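Local coordinates for L-Ribose isomerase (Acinetobacter, PDB 4Q0S), which catalyses the isomerisation of L-ribose, probably to L-ribulose and probably at a metal site inside its cupin barrel, at residues 114-119 against 172-177; 122-127 against 197-202; 135-140 against 191-196. All coordinates share one frame; numbering follows the deposited sequence.

Contact 1: 114-119 against 172-177; sequences CPPHHH and ESSYEK. With CO (cobalt (II) ion), chain B; RB0 (D-ribitol), chain C.
Pro-115 and Pro-116 meet Tyr-175 where strand 113-118 of the cupin barrel turns a corner. Outside this corner lies the loop 172-177; on the inner side are the cobalt(II) ion and D-ribitol. Cys-114 turns away from the loop, and its SG packs on ribitol C5 at 3.6 Å. The backbone of Pro-115 touches the loop lightly, with CA 4.0 Å from Tyr-175 OH. That hydroxyl is hydrogen-bonded to Glu-72.

Pro-116 carries most of the contact. The CG-CD edge of its ring stands over one face of the Tyr-175 ring, the two side chains crossing at about a right angle. CG stands 3.4 Å from the ring centroid and only 6° off the normal, a well-centred CH-pi contact. CD is moved toward the phenol end and comes 3.3 Å from Tyr-175 CZ. CB instead rests against the carbonyl of Ser-174, whose OG is turned back to Arg-171 O in a hydrogen bond.

After the corner, His-117 points the other way. Its chi1 of 67° sets the ring between the backbone N and the carbonyl carbon, within reach of both metal and Pro-115. His-119, Glu-124 and His-199 complete the protein ligands. The His-117 imidazole is held at both nitrogens: NE2 binds the cobalt(II) ion at 2.3 Å, and ND1 donates to Pro-115 O at 2.6 Å, with an N-H...O angle of 160°.

Contact 2: 122-127 against 197-202; sequences KTESYE and HLHAFR. With CO (cobalt (II) ion), chain B; RB0 (D-ribitol), chain C.
Tyr-126 and Phe-201 mark the nearest approach of the two backbones, with CA atoms 10.8 Å apart, so the segments meet through side chains across the barrel interior. Their rings are oblique to each other, with centroids 5.9 Å apart and planes at 59°. The main link is the cobalt(II) ion, in the three-histidine, one-glutamate metal site of a cupin barrel. Glu-124 OE2 binds it at 1.9 Å and His-199 NE2 at 2.3 Å. His-117 and His-119 supply two more ligands, and ribitol O4 and O5 bring the total to six.

Glu-124 runs extended beyond CG (chi2 168°), which carries its carboxylate to the metal. The other oxygen, OE1, accepts a hydrogen bond of 2.7 Å from Tyr-126 OH, received nearly along its C-O axis. This second-shell bond holds the carboxylate in its rotation. The same Tyr-126 OH lies obliquely by the His-199 ring, 3.2 Å from CD2. His-199 ND1 donates to His-197 O at 2.8 Å, in the imidazole plane, which fixes the ring for metal binding. Ribitol O5 is at the edges of both the His-199 and Phe-201 rings. Lys-122 NZ reaches the sugar alcohol from the other end of its segment, through weak hydrogen bonds to O2 and O4.

Strand 124-130 runs between strands 211-217 and 191-193 in one sheet. Strand 199-202 runs between 132-137 and 113-118 in the other. On the far side of strand 124-130, Glu-127 forms a salt bridge to Arg-214 of the second subunit.

Contact 3: 135-140 against 191-196; sequences VFYSPT and FVMHRK. With RB0 (D-ribitol), chain D.
Tyr-137 OH lies at the edge of the Phe-191 ring, near its plane, while C5 of a D-ribitol lies over one face of that ring. This carbon stands 3.8 Å above the plane and is offset toward the rim. Around the Tyr-137 ring the neighbours are oblique: Phe-191 CZ, 4.4 Å from Tyr-137 CE1, and the methyl group of Met-193. The Tyr-137 hydroxyl is hydrogen-bonded to Pro-156 O.

Met-193 fills the middle of the contact. Its chain leaves the backbone with CG anti to N (chi1 -180°) and then bends at chi2 and chi3. The bends carry CE to the opposite strand, although the CB direction does not lead straight there. CE sits 3.7 Å from Tyr-137 CB and meets Val-135 CG1 tip to tip at 3.9 Å. The sulfur SD is 5.3 Å from the Tyr-137 centroid, an oblique Met-aromatic contact.

The backbone beside Phe-191 holds the ribitol. Val-192 N donates to its O4 at 2.8 Å, nearly straight, and ribitol O5 donates to Val-192 O at 2.6 Å. This ligand is separate from the one on the cobalt(II) ion.

Strands 135-137 and 191-193 belong to different sheets. Their axes pass 10.6 Å apart at 35°, and apolar side chains fill the space between them, as in the packed interior of a cupin barrel.

The first segments follow one another along the chain, 114-119, 122-127 and 135-140; the second segments come as 172-177, 191-196 and 197-202. Contact 1 therefore interlocks with both others, while both segments of contact 3 fall between those of contact 2. Contacts 2 and 3 are closest, with centres about 6 Å apart; contact 1 is about 11 Å from each. Contacts 2 and 3 both join the two sheets of the barrel, through neighbouring strand pairs. Contact 1 packs a loop against the outside of one sheet. Contacts 1 and 2 share the cobalt(II) ion and its ribitol, so the metal site draws on strands from both sheets.

Contact 1: 114-119 against 172-177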
loop_
_atom_site.group_PDB
_atom_site.type_symbol
_atom_site.label_atom_id
_atom_site.label_comp_id
_atom_site.label_asym_id
_atom_site.label_seq_id
_atom_site.Cartn_x
_atom_site.Cartn_y
_atom_site.Cartn_z
ATOM N N CYS A 114 -13.194 -21.661 1.418
ATOM C CA CYS A 114 -12.763 -22.053 2.753
ATOM C C CYS A 114 -14.097 -22.789 3.000
ATOM O O CYS A 114 -15.148 -22.160 3.096
ATOM C CB CYS A 114 -12.644 -20.871 3.706
ATOM S SG CYS A 114 -12.398 -21.379 5.442
ATOM N N PRO A 115 -14.073 -24.127 3.070
ATOM C CA PRO A 115 -15.274 -24.950 3.270
ATOM C C PRO A 115 -16.157 -24.775 4.510
ATOM O O PRO A 115 -15.718 -24.298 5.557
ATOM C CB PRO A 115 -14.723 -26.369 3.147
ATOM C CG PRO A 115 -13.388 -26.238 3.782
ATOM C CD PRO A 115 -12.858 -24.950 3.169
ATOM N N PRO A 116 -17.441 -25.161 4.387
ATOM C CA PRO A 116 -18.406 -25.064 5.483
ATOM C C PRO A 116 -17.885 -25.699 6.764
ATOM O O PRO A 116 -17.437 -26.850 6.767
ATOM C CB PRO A 116 -19.616 -25.809 4.935
ATOM C CG PRO A 116 -19.595 -25.431 3.494
ATOM C CD PRO A 116 -18.113 -25.586 3.143
ATOM N N HIS A 117 -17.953 -24.946 7.853
ATOM C CA HIS A 117 -17.513 -25.442 9.145
ATOM C C HIS A 117 -17.967 -24.468 10.216
ATOM O O HIS A 117 -18.480 -23.384 9.909
ATOM C CB HIS A 117 -15.985 -25.566 9.183
ATOM C CG HIS A 117 -15.272 -24.249 9.118
ATOM N ND1 HIS A 117 -15.221 -23.485 7.972
ATOM C CD2 HIS A 117 -14.624 -23.539 10.073
ATOM C CE1 HIS A 117 -14.572 -22.359 8.224
ATOM N NE2 HIS A 117 -14.200 -22.368 9.492
ATOM N N HIS A 118 -17.804 -24.859 11.473
ATOM C CA HIS A 118 -18.156 -23.977 12.569
ATOM C C HIS A 118 -17.209 -24.261 13.713
ATOM O O HIS A 118 -16.578 -25.316 13.751
ATOM C CB HIS A 118 -19.621 -24.159 13.006
ATOM C CG HIS A 118 -19.868 -25.354 13.871
ATOM N ND1 HIS A 118 -20.037 -26.623 13.361
ATOM C CD2 HIS A 118 -19.989 -25.470 15.214
ATOM C CE1 HIS A 118 -20.254 -27.468 14.353
ATOM N NE2 HIS A 118 -20.228 -26.793 15.488
ATOM N N HIS A 119 -17.093 -23.308 14.628
ATOM C CA HIS A 119 -16.212 -23.451 15.780
ATOM C C HIS A 119 -17.024 -23.419 17.069
ATOM O O HIS A 119 -17.950 -22.623 17.203
ATOM C CB HIS A 119 -15.194 -22.310 15.801
ATOM C CG HIS A 119 -14.453 -22.145 14.512
ATOM N ND1 HIS A 119 -13.508 -23.048 14.078
ATOM C CD2 HIS A 119 -14.550 -21.206 13.542
ATOM C CE1 HIS A 119 -13.053 -22.673 12.897
ATOM N NE2 HIS A 119 -13.669 -21.558 12.549
ATOM N N GLU A 172 -21.301 -30.124 -2.580
ATOM C CA GLU A 172 -22.475 -29.266 -2.659
ATOM C C GLU A 172 -23.360 -29.249 -1.419
ATOM O O GLU A 172 -23.616 -28.187 -0.847
ATOM C CB GLU A 172 -23.324 -29.631 -3.881
ATOM C CG GLU A 172 -22.604 -29.445 -5.207
ATOM C CD GLU A 172 -21.944 -30.717 -5.696
ATOM O OE1 GLU A 172 -21.521 -31.529 -4.848
ATOM O OE2 GLU A 172 -21.842 -30.900 -6.929
ATOM N N SER A 173 -23.819 -30.422 -0.998
ATOM C CA SER A 173 -24.705 -30.525 0.156
ATOM C C SER A 173 -24.141 -29.961 1.457
ATOM O O SER A 173 -24.900 -29.621 2.364
ATOM C CB SER A 173 -25.117 -31.986 0.370
ATOM O OG SER A 173 -24.005 -32.789 0.710
ATOM N N SER A 174 -22.820 -29.853 1.559
ATOM C CA SER A 174 -22.228 -29.327 2.783
ATOM C C SER A 174 -22.587 -27.854 2.980
ATOM O O SER A 174 -22.470 -27.320 4.084
ATOM C CB SER A 174 -20.703 -29.492 2.757
ATOM O OG SER A 174 -20.110 -28.670 1.765
ATOM N N TYR A 175 -23.043 -27.209 1.909
ATOM C CA TYR A 175 -23.402 -25.793 1.950
ATOM C C TYR A 175 -24.887 -25.513 2.204
ATOM O O TYR A 175 -25.269 -24.371 2.462
ATOM C CB TYR A 175 -22.991 -25.113 0.640
ATOM C CG TYR A 175 -21.497 -25.057 0.400
ATOM C CD1 TYR A 175 -20.787 -26.192 0.006
ATOM C CD2 TYR A 175 -20.791 -23.865 0.583
ATOM C CE1 TYR A 175 -19.411 -26.142 -0.201
ATOM C CE2 TYR A 175 -19.413 -23.803 0.382
ATOM C CZ TYR A 175 -18.728 -24.943 -0.009
ATOM O OH TYR A 175 -17.361 -24.886 -0.197
ATOM N N GLU A 176 -25.707 -26.560 2.127
ATOM C CA GLU A 176 -27.154 -26.469 2.315
ATOM C C GLU A 176 -27.651 -25.532 3.408
ATOM O O GLU A 176 -28.493 -24.676 3.158
ATOM C CB GLU A 176 -27.734 -27.861 2.573
ATOM C CG GLU A 176 -28.047 -28.666 1.328
ATOM C CD GLU A 176 -29.085 -27.992 0.453
ATOM O OE1 GLU A 176 -28.694 -27.204 -0.434
ATOM O OE2 GLU A 176 -30.292 -28.242 0.663
ATOM N N LYS A 177 -27.136 -25.702 4.619
ATOM C CA LYS A 177 -27.557 -24.889 5.758
ATOM C C LYS A 177 -26.995 -23.469 5.827
ATOM O O LYS A 177 -27.442 -22.663 6.649
ATOM C CB LYS A 177 -27.219 -25.614 7.066
ATOM C CG LYS A 177 -28.106 -26.807 7.382
ATOM C CD LYS A 177 -27.661 -27.466 8.678
ATOM C CE LYS A 177 -28.743 -28.358 9.268
ATOM N NZ LYS A 177 -29.119 -29.488 8.381
HETATM CO CO CO B . -13.769 -20.448 10.700
HETATM C C1 RB0 C . -10.063 -22.291 8.367
HETATM O O1 RB0 C . -9.427 -23.543 8.174
HETATM C C2 RB0 C . -9.344 -21.521 9.465
HETATM O O2 RB0 C . -9.626 -22.107 10.734
HETATM C C3 RB0 C . -9.755 -20.034 9.443
HETATM O O3 RB0 C . -8.916 -19.289 10.314
HETATM C C4 RB0 C . -11.223 -19.806 9.822
HETATM O O4 RB0 C . -11.714 -20.919 10.554
HETATM C C5 RB0 C . -12.065 -19.594 8.567
HETATM O O5 RB0 C . -13.394 -19.217 8.926
#

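Contact 2: 122-127 against 197-202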
loop_
_atom_site.group_PDB
_atom_site.type_symbol
_atom_site.label_atom_id
_atom_site.label_comp_id
_atom_site.label_asym_id
_atom_site.label_seq_id
_atom_site.Cartn_x
_atom_site.Cartn_y
_atom_site.Cartn_z
ATOM N N LYS A 122 -14.146 -20.555 18.882
ATOM C CA LYS A 122 -13.649 -19.392 18.152
ATOM C C LYS A 122 -14.636 -18.489 17.420
ATOM O O LYS A 122 -15.411 -18.932 16.571
ATOM C CB LYS A 122 -12.564 -19.812 17.155
ATOM C CG LYS A 122 -11.954 -18.626 16.391
ATOM C CD LYS A 122 -10.801 -19.052 15.496
ATOM C CE LYS A 122 -11.279 -19.934 14.352
ATOM N NZ LYS A 122 -10.134 -20.437 13.546
ATOM N N THR A 123 -14.577 -17.208 17.768
ATOM C CA THR A 123 -15.380 -16.169 17.141
ATOM C C THR A 123 -14.405 -15.422 16.214
ATOM O O THR A 123 -13.299 -15.052 16.631
ATOM C CB THR A 123 -15.952 -15.186 18.184
ATOM O OG1 THR A 123 -17.031 -15.811 18.892
ATOM C CG2 THR A 123 -16.452 -13.914 17.502
ATOM N N GLU A 124 -14.820 -15.202 14.967
ATOM C CA GLU A 124 -13.982 -14.532 13.970
ATOM C C GLU A 124 -14.536 -13.173 13.533
ATOM O O GLU A 124 -15.697 -12.849 13.781
ATOM C CB GLU A 124 -13.860 -15.410 12.715
ATOM C CG GLU A 124 -13.407 -16.848 12.962
ATOM C CD GLU A 124 -13.581 -17.751 11.742
ATOM O OE1 GLU A 124 -14.011 -17.270 10.674
ATOM O OE2 GLU A 124 -13.295 -18.959 11.855
ATOM N N SER A 125 -13.678 -12.393 12.877
ATOM C CA SER A 125 -14.036 -11.091 12.324
ATOM C C SER A 125 -13.245 -11.004 11.021
ATOM O O SER A 125 -12.094 -11.461 10.960
ATOM C CB SER A 125 -13.640 -9.948 13.263
ATOM O OG SER A 125 -12.242 -9.698 13.228
ATOM N N TYR A 126 -13.856 -10.441 9.980
ATOM C CA TYR A 126 -13.193 -10.342 8.684
ATOM C C TYR A 126 -12.968 -8.924 8.199
ATOM O O TYR A 126 -13.813 -8.048 8.372
ATOM C CB TYR A 126 -13.996 -11.071 7.598
ATOM C CG TYR A 126 -14.479 -12.444 7.978
ATOM C CD1 TYR A 126 -13.596 -13.403 8.461
ATOM C CD2 TYR A 126 -15.826 -12.787 7.843
ATOM C CE1 TYR A 126 -14.034 -14.674 8.804
ATOM C CE2 TYR A 126 -16.280 -14.057 8.181
ATOM C CZ TYR A 126 -15.379 -14.996 8.662
ATOM O OH TYR A 126 -15.822 -16.247 9.023
ATOM N N GLU A 127 -11.826 -8.725 7.558
ATOM C CA GLU A 127 -11.455 -7.444 6.979
ATOM C C GLU A 127 -10.897 -7.784 5.599
ATOM O O GLU A 127 -9.852 -8.421 5.497
ATOM C CB GLU A 127 -10.370 -6.769 7.827
ATOM C CG GLU A 127 -9.885 -5.437 7.278
ATOM C CD GLU A 127 -8.565 -4.994 7.891
ATOM O OE1 GLU A 127 -8.421 -5.068 9.129
ATOM O OE2 GLU A 127 -7.677 -4.560 7.131
ATOM N N HIS A 197 -21.393 -20.789 14.710
ATOM C CA HIS A 197 -22.118 -20.495 13.480
ATOM C C HIS A 197 -21.436 -21.122 12.285
ATOM O O HIS A 197 -20.231 -20.964 12.101
ATOM C CB HIS A 197 -22.211 -18.986 13.261
ATOM C CG HIS A 197 -23.275 -18.332 14.075
ATOM N ND1 HIS A 197 -24.570 -18.191 13.626
ATOM C CD2 HIS A 197 -23.255 -17.837 15.334
ATOM C CE1 HIS A 197 -25.303 -17.638 14.576
ATOM N NE2 HIS A 197 -24.529 -17.414 15.622
ATOM N N LEU A 198 -22.209 -21.836 11.476
ATOM C CA LEU A 198 -21.677 -22.450 10.269
ATOM C C LEU A 198 -21.298 -21.342 9.300
ATOM O O LEU A 198 -22.045 -20.379 9.114
ATOM C CB LEU A 198 -22.723 -23.340 9.604
ATOM C CG LEU A 198 -23.063 -24.679 10.256
ATOM C CD1 LEU A 198 -24.339 -25.224 9.627
ATOM C CD2 LEU A 198 -21.902 -25.654 10.070
ATOM N N HIS A 199 -20.132 -21.469 8.681
ATOM C CA HIS A 199 -19.705 -20.469 7.721
ATOM C C HIS A 199 -18.722 -21.028 6.709
ATOM O O HIS A 199 -18.072 -22.050 6.937
ATOM C CB HIS A 199 -19.101 -19.248 8.429
ATOM C CG HIS A 199 -17.931 -19.564 9.307
ATOM N ND1 HIS A 199 -18.061 -20.183 10.532
ATOM C CD2 HIS A 199 -16.604 -19.366 9.125
ATOM C CE1 HIS A 199 -16.864 -20.355 11.066
ATOM N NE2 HIS A 199 -15.962 -19.868 10.233
ATOM N N ALA A 200 -18.659 -20.348 5.572
ATOM C CA ALA A 200 -17.784 -20.695 4.470
ATOM C C ALA A 200 -17.662 -19.423 3.641
ATOM O O ALA A 200 -18.464 -18.500 3.785
ATOM C CB ALA A 200 -18.406 -21.813 3.627
ATOM N N PHE A 201 -16.647 -19.358 2.791
ATOM C CA PHE A 201 -16.479 -18.189 1.954
ATOM C C PHE A 201 -15.615 -18.504 0.750
ATOM O O PHE A 201 -14.826 -19.445 0.770
ATOM C CB PHE A 201 -15.896 -17.025 2.767
ATOM C CG PHE A 201 -14.577 -17.324 3.432
ATOM C CD1 PHE A 201 -13.383 -17.231 2.721
ATOM C CD2 PHE A 201 -14.527 -17.659 4.786
ATOM C CE1 PHE A 201 -12.152 -17.464 3.353
ATOM C CE2 PHE A 201 -13.304 -17.894 5.426
ATOM C CZ PHE A 201 -12.115 -17.794 4.707
ATOM N N ARG A 202 -15.788 -17.722 -0.307
ATOM C CA ARG A 202 -15.020 -17.924 -1.522
ATOM C C ARG A 202 -14.674 -16.589 -2.155
ATOM O O ARG A 202 -15.218 -15.543 -1.792
ATOM C CB ARG A 202 -15.828 -18.718 -2.556
ATOM C CG ARG A 202 -16.905 -17.873 -3.240
ATOM C CD ARG A 202 -17.474 -18.530 -4.503
ATOM N NE ARG A 202 -18.350 -17.610 -5.230
ATOM C CZ ARG A 202 -18.916 -17.876 -6.404
ATOM N NH1 ARG A 202 -18.705 -19.045 -6.999
ATOM N NH2 ARG A 202 -19.684 -16.965 -6.991
HETATM CO CO CO B . -13.769 -20.448 10.700
HETATM C C1 RB0 C . -10.063 -22.291 8.367
HETATM O O1 RB0 C . -9.427 -23.543 8.174
HETATM C C2 RB0 C . -9.344 -21.521 9.465
HETATM O O2 RB0 C . -9.626 -22.107 10.734
HETATM C C3 RB0 C . -9.755 -20.034 9.443
HETATM O O3 RB0 C . -8.916 -19.289 10.314
HETATM C C4 RB0 C . -11.223 -19.806 9.822
HETATM O O4 RB0 C . -11.714 -20.919 10.554
HETATM C C5 RB0 C . -12.065 -19.594 8.567
HETATM O O5 RB0 C . -13.394 -19.217 8.926
#

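Contact 3: 135-140 against 191-196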
loop_
_atom_site.group_PDB
_atom_site.type_symbol
_atom_site.label_atom_id
_atom_site.label_comp_id
_atom_site.label_asym_id
_atom_site.label_seq_id
_atom_site.Cartn_x
_atom_site.Cartn_y
_atom_site.Cartn_z
ATOM N N VAL A 135 -19.331 -14.544 1.651
ATOM C CA VAL A 135 -19.519 -15.365 2.836
ATOM C C VAL A 135 -20.889 -16.024 2.833
ATOM O O VAL A 135 -21.902 -15.394 2.534
ATOM C CB VAL A 135 -19.377 -14.512 4.125
ATOM C CG1 VAL A 135 -19.341 -15.415 5.355
ATOM C CG2 VAL A 135 -18.114 -13.663 4.053
ATOM N N PHE A 136 -20.899 -17.310 3.154
ATOM C CA PHE A 136 -22.125 -18.084 3.223
ATOM C C PHE A 136 -22.159 -18.531 4.674
ATOM O O PHE A 136 -21.148 -18.999 5.205
ATOM C CB PHE A 136 -22.030 -19.290 2.279
ATOM C CG PHE A 136 -21.594 -18.927 0.883
ATOM C CD1 PHE A 136 -22.495 -18.367 -0.025
ATOM C CD2 PHE A 136 -20.268 -19.094 0.492
ATOM C CE1 PHE A 136 -22.078 -17.976 -1.302
ATOM C CE2 PHE A 136 -19.843 -18.708 -0.778
ATOM C CZ PHE A 136 -20.750 -18.147 -1.678
ATOM N N TYR A 137 -23.300 -18.367 5.334
ATOM C CA TYR A 137 -23.379 -18.761 6.727
ATOM C C TYR A 137 -24.794 -19.014 7.229
ATOM O O TYR A 137 -25.778 -18.668 6.578
ATOM C CB TYR A 137 -22.735 -17.691 7.609
ATOM C CG TYR A 137 -23.493 -16.381 7.617
ATOM C CD1 TYR A 137 -23.421 -15.506 6.537
ATOM C CD2 TYR A 137 -24.291 -16.020 8.707
ATOM C CE1 TYR A 137 -24.115 -14.300 6.537
ATOM C CE2 TYR A 137 -24.996 -14.818 8.715
ATOM C CZ TYR A 137 -24.901 -13.961 7.629
ATOM O OH TYR A 137 -25.568 -12.759 7.633
ATOM N N SER A 138 -24.865 -19.624 8.409
ATOM C CA SER A 138 -26.131 -19.919 9.065
ATOM C C SER A 138 -26.314 -18.839 10.124
ATOM O O SER A 138 -25.482 -18.691 11.014
ATOM C CB SER A 138 -26.082 -21.292 9.736
ATOM O OG SER A 138 -27.297 -21.552 10.426
ATOM N N PRO A 139 -27.406 -18.069 10.031
ATOM C CA PRO A 139 -27.700 -16.994 10.981
ATOM C C PRO A 139 -28.017 -17.482 12.399
ATOM O O PRO A 139 -28.030 -16.689 13.347
ATOM C CB PRO A 139 -28.866 -16.267 10.321
ATOM C CG PRO A 139 -29.577 -17.369 9.619
ATOM C CD PRO A 139 -28.454 -18.161 9.001
ATOM N N THR A 140 -28.274 -18.779 12.549
ATOM C CA THR A 140 -28.544 -19.336 13.872
ATOM C C THR A 140 -27.371 -20.205 14.288
ATOM O O THR A 140 -26.771 -20.893 13.464
ATOM C CB THR A 140 -29.836 -20.197 13.915
ATOM O OG1 THR A 140 -29.840 -21.121 12.825
ATOM C CG2 THR A 140 -31.061 -19.324 13.845
ATOM N N PHE A 191 -16.481 -7.506 9.887
ATOM C CA PHE A 191 -17.585 -8.463 9.921
ATOM C C PHE A 191 -17.354 -9.569 10.938
ATOM O O PHE A 191 -16.373 -10.313 10.842
ATOM C CB PHE A 191 -17.781 -9.099 8.545
ATOM C CG PHE A 191 -19.086 -9.821 8.402
ATOM C CD1 PHE A 191 -20.209 -9.160 7.915
ATOM C CD2 PHE A 191 -19.204 -11.161 8.781
ATOM C CE1 PHE A 191 -21.438 -9.824 7.805
ATOM C CE2 PHE A 191 -20.423 -11.830 8.678
ATOM C CZ PHE A 191 -21.540 -11.160 8.190
ATOM N N VAL A 192 -18.270 -9.691 11.895
ATOM C CA VAL A 192 -18.155 -10.695 12.949
ATOM C C VAL A 192 -18.882 -12.013 12.682
ATOM O O VAL A 192 -20.065 -12.038 12.350
ATOM C CB VAL A 192 -18.669 -10.130 14.306
ATOM C CG1 VAL A 192 -18.644 -11.213 15.382
ATOM C CG2 VAL A 192 -17.807 -8.952 14.727
ATOM N N MET A 193 -18.154 -13.111 12.826
ATOM C CA MET A 193 -18.731 -14.439 12.654
ATOM C C MET A 193 -18.651 -15.067 14.042
ATOM O O MET A 193 -17.592 -15.546 14.452
ATOM C CB MET A 193 -17.914 -15.264 11.655
ATOM C CG MET A 193 -18.459 -16.675 11.405
ATOM S SD MET A 193 -20.170 -16.679 10.779
ATOM C CE MET A 193 -19.983 -15.759 9.213
ATOM N N HIS A 194 -19.762 -15.040 14.776
ATOM C CA HIS A 194 -19.768 -15.602 16.122
ATOM C C HIS A 194 -19.490 -17.093 16.125
ATOM O O HIS A 194 -19.784 -17.803 15.157
ATOM C CB HIS A 194 -21.112 -15.355 16.819
ATOM C CG HIS A 194 -21.331 -13.933 17.227
ATOM N ND1 HIS A 194 -20.450 -13.245 18.034
ATOM C CD2 HIS A 194 -22.345 -13.076 16.961
ATOM C CE1 HIS A 194 -20.911 -12.025 18.248
ATOM N NE2 HIS A 194 -22.059 -11.897 17.608
ATOM N N ARG A 195 -18.912 -17.557 17.225
ATOM C CA ARG A 195 -18.624 -18.965 17.393
ATOM C C ARG A 195 -19.953 -19.719 17.305
ATOM O O ARG A 195 -21.014 -19.143 17.534
ATOM C CB ARG A 195 -17.982 -19.201 18.760
ATOM C CG ARG A 195 -18.811 -18.665 19.922
ATOM C CD ARG A 195 -18.206 -19.045 21.259
ATOM N NE ARG A 195 -17.020 -18.259 21.586
ATOM C CZ ARG A 195 -17.052 -17.011 22.039
ATOM N NH1 ARG A 195 -18.214 -16.401 22.222
ATOM N NH2 ARG A 195 -15.922 -16.376 22.319
ATOM N N LYS A 196 -19.869 -21.002 16.963
ATOM C CA LYS A 196 -21.011 -21.902 16.832
ATOM C C LYS A 196 -21.874 -21.648 15.603
ATOM O O LYS A 196 -22.943 -22.237 15.452
ATOM C CB LYS A 196 -21.862 -21.882 18.110
ATOM C CG LYS A 196 -21.142 -22.501 19.313
ATOM C CD LYS A 196 -22.009 -22.490 20.561
ATOM C CE LYS A 196 -21.372 -23.293 21.690
ATOM N NZ LYS A 196 -20.056 -22.732 22.081
HETATM C C1 RB0 D . -21.758 -4.811 11.582
HETATM O O1 RB0 D . -21.187 -3.520 11.488
HETATM C C2 RB0 D . -21.211 -5.675 10.461
HETATM O O2 RB0 D . -21.451 -5.026 9.220
HETATM C C3 RB0 D . -21.887 -7.048 10.459
HETATM O O3 RB0 D . -23.284 -6.905 10.251
HETATM C C4 RB0 D . -21.638 -7.843 11.741
HETATM O O4 RB0 D . -20.262 -7.786 12.084
HETATM C C5 RB0 D . -22.063 -9.291 11.523
HETATM O O5 RB0 D . -21.759 -10.067 12.665
#